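DNA-binding protein (Silicibacter pomeroyi, PDB 3EUS) probably binds DNA through a helix-turn-helix domain of the HTH_3 (XRE) family. Local coordinates at residues A[11-16]-A[48-53]. Residues are numbered along the deposited sequence; the frame is centred on the assembly and turned at random.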
loop_
_atom_site.group_PDB
_atom_site.type_symbol
_atom_site.label_atom_id
_atom_site.label_comp_id
_atom_site.label_asym_id
_atom_site.label_seq_id
_atom_site.Cartn_x
_atom_site.Cartn_y
_atom_site.Cartn_z
ATOM N N GLU A 11 -12.412 1.415 2.905
ATOM C CA GLU A 11 -10.981 1.680 2.794
ATOM C C GLU A 11 -10.500 1.783 1.334
ATOM O O GLU A 11 -9.699 2.643 0.989
ATOM C CB GLU A 11 -10.189 0.621 3.549
ATOM C CG GLU A 11 -10.406 0.691 5.028
ATOM C CD GLU A 11 -11.563 -0.145 5.558
ATOM O OE1 GLU A 11 -12.538 -0.516 4.847
ATOM O OE2 GLU A 11 -11.494 -0.398 6.772
ATOM N N HIS A 12 -11.008 0.917 0.480
ATOM C CA HIS A 12 -10.672 0.969 -0.952
ATOM C C HIS A 12 -11.194 2.225 -1.602
ATOM O O HIS A 12 -10.503 2.856 -2.411
ATOM C CB HIS A 12 -11.331 -0.172 -1.691
ATOM C CG HIS A 12 -10.778 -1.485 -1.319
ATOM N ND1 HIS A 12 -11.376 -2.293 -0.374
ATOM C CD2 HIS A 12 -9.665 -2.131 -1.734
ATOM C CE1 HIS A 12 -10.643 -3.387 -0.221
ATOM N NE2 HIS A 12 -9.601 -3.309 -1.031
ATOM N N VAL A 13 -12.424 2.565 -1.268
ATOM C CA VAL A 13 -13.048 3.755 -1.842
ATOM C C VAL A 13 -12.219 4.998 -1.440
ATOM O O VAL A 13 -11.867 5.840 -2.256
ATOM C CB VAL A 13 -14.518 3.837 -1.379
ATOM C CG1 VAL A 13 -15.085 5.251 -1.475
ATOM C CG2 VAL A 13 -15.370 2.858 -2.145
ATOM N N TYR A 14 -11.844 5.061 -0.174
ATOM C CA TYR A 14 -10.956 6.156 0.320
ATOM C C TYR A 14 -9.594 6.162 -0.368
ATOM O O TYR A 14 -9.113 7.192 -0.792
ATOM C CB TYR A 14 -10.791 6.052 1.825
ATOM C CG TYR A 14 -9.800 7.005 2.399
ATOM C CD1 TYR A 14 -10.124 8.349 2.575
ATOM C CD2 TYR A 14 -8.550 6.585 2.769
ATOM C CE1 TYR A 14 -9.215 9.232 3.093
ATOM C CE2 TYR A 14 -7.641 7.460 3.259
ATOM C CZ TYR A 14 -7.983 8.768 3.440
ATOM O OH TYR A 14 -7.071 9.645 3.947
ATOM N N LEU A 15 -8.949 5.015 -0.471
ATOM C CA LEU A 15 -7.634 4.938 -1.055
ATOM C C LEU A 15 -7.731 5.476 -2.483
ATOM O O LEU A 15 -6.920 6.302 -2.925
ATOM C CB LEU A 15 -7.145 3.502 -1.071
ATOM C CG LEU A 15 -5.881 3.240 -1.873
ATOM C CD1 LEU A 15 -4.674 4.135 -1.415
ATOM C CD2 LEU A 15 -5.501 1.741 -1.787
ATOM N N CYS A 16 -8.796 5.073 -3.168
ATOM C CA CYS A 16 -8.932 5.436 -4.556
ATOM C C CYS A 16 -9.131 6.909 -4.689
ATOM O O CYS A 16 -8.593 7.505 -5.621
ATOM C CB CYS A 16 -10.038 4.656 -5.205
ATOM S SG CYS A 16 -9.372 2.986 -5.557
ATOM N N GLU A 48 -8.151 3.841 -10.311
ATOM C CA GLU A 48 -9.008 4.880 -9.731
ATOM C C GLU A 48 -10.493 4.524 -9.569
ATOM O O GLU A 48 -11.173 5.038 -8.651
ATOM C CB GLU A 48 -8.846 6.173 -10.533
ATOM C CG GLU A 48 -7.380 6.717 -10.378
ATOM C CD GLU A 48 -7.203 8.098 -10.975
ATOM O OE1 GLU A 48 -8.104 8.516 -11.702
ATOM O OE2 GLU A 48 -6.183 8.785 -10.721
ATOM N N THR A 49 -10.992 3.678 -10.456
ATOM C CA THR A 49 -12.377 3.264 -10.448
ATOM C C THR A 49 -12.555 1.846 -9.888
ATOM O O THR A 49 -13.599 1.222 -10.088
ATOM C CB THR A 49 -12.943 3.403 -11.854
ATOM O OG1 THR A 49 -12.224 2.573 -12.769
ATOM C CG2 THR A 49 -12.808 4.843 -12.298
ATOM N N ARG A 50 -11.523 1.348 -9.197
ATOM C CA ARG A 50 -11.589 0.137 -8.391
ATOM C C ARG A 50 -11.798 -1.084 -9.310
ATOM O O ARG A 50 -12.539 -2.027 -8.996
ATOM C CB ARG A 50 -12.701 0.291 -7.335
ATOM C CG ARG A 50 -12.398 1.466 -6.378
ATOM C CD ARG A 50 -13.516 1.906 -5.491
ATOM N NE ARG A 50 -14.706 2.265 -6.206
ATOM C CZ ARG A 50 -15.772 1.500 -6.351
ATOM N NH1 ARG A 50 -15.847 0.326 -5.718
ATOM N NH2 ARG A 50 -16.774 1.928 -7.094
ATOM N N GLU A 51 -11.216 -0.980 -10.493
ATOM C CA GLU A 51 -11.233 -2.026 -11.513
ATOM C C GLU A 51 -9.906 -2.811 -11.568
ATOM O O GLU A 51 -9.834 -3.849 -12.255
ATOM C CB GLU A 51 -11.523 -1.408 -12.866
ATOM C CG GLU A 51 -13.037 -1.275 -13.150
ATOM C CD GLU A 51 -13.330 -0.538 -14.424
ATOM O OE1 GLU A 51 -12.549 -0.683 -15.378
ATOM O OE2 GLU A 51 -14.350 0.178 -14.494
ATOM N N ARG A 52 -8.877 -2.269 -10.907
ATOM C CA ARG A 52 -7.604 -2.965 -10.680
ATOM C C ARG A 52 -7.079 -2.692 -9.289
ATOM O O ARG A 52 -7.134 -1.577 -8.793
ATOM C CB ARG A 52 -6.565 -2.535 -11.708
ATOM C CG ARG A 52 -5.273 -3.396 -11.605
ATOM C CD ARG A 52 -4.211 -2.856 -12.450
ATOM N NE ARG A 52 -2.964 -3.641 -12.411
ATOM C CZ ARG A 52 -2.080 -3.681 -11.402
ATOM N NH1 ARG A 52 -2.274 -3.056 -10.229
ATOM N NH2 ARG A 52 -0.957 -4.392 -11.566
ATOM N N ARG A 53 -6.561 -3.743 -8.664
ATOM C CA ARG A 53 -5.969 -3.690 -7.352
ATOM C C ARG A 53 -4.548 -3.059 -7.405
ATOM O O ARG A 53 -3.875 -3.137 -8.433
ATOM C CB ARG A 53 -5.902 -5.122 -6.847
ATOM C CG ARG A 53 -5.712 -5.309 -5.347
ATOM C CD ARG A 53 -4.996 -6.670 -5.029
ATOM N NE ARG A 53 -3.643 -6.690 -5.622
ATOM C CZ ARG A 53 -2.527 -7.176 -5.068
ATOM N NH1 ARG A 53 -2.519 -7.763 -3.868
ATOM N NH2 ARG A 53 -1.397 -7.087 -5.761
#
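Cys16, in the first half of helix 10-25, faces Glu48 at the end of helix 41-48, and their CA atoms are 5.2 Å apart. CB of Cys16 points toward segment 48-53, and the side chain meets both backbone and side chain there. Its CB lies 3.6 Å from the carbonyl oxygen O of Glu48. SG of Cys16 is set anti to its own carbonyl carbon (chi1 -78°) and touches CG of Arg50 at 3.5 Å. Arg50 then runs on across Val13. Its CD rests 3.9 Å from CG2 of Val13, and the two side chains cross obliquely. The Arg50 chain bends at chi3 (-56°), which turns NE out of an extended course. NH1 is hydrogen-bonded to the carbonyl oxygen of Leu7, ahead of helix 10-25. An alanine in place of Arg50 would probably cost SG of Cys16 its contact with CG and CG2 of Val13 its contact with CD, and leave the Leu7 carbonyl without this donor.

Arg50 has positive phi (67°) and is the C-prime residue of a Schellman motif that ends helix 41-48. In it, Glu51 N pairs with Lys46 O and Arg50 N with Val47 O. The contact thus joins this helix end to the first helix of an all-helical helix-turn-helix fold. CB of Glu48 points away from segment 11-16, yet its carboxylate forms a salt bridge with Arg23, farther along helix 10-25, and accepts a hydrogen bond from Gln30. Asp55 of the second subunit packs on His12.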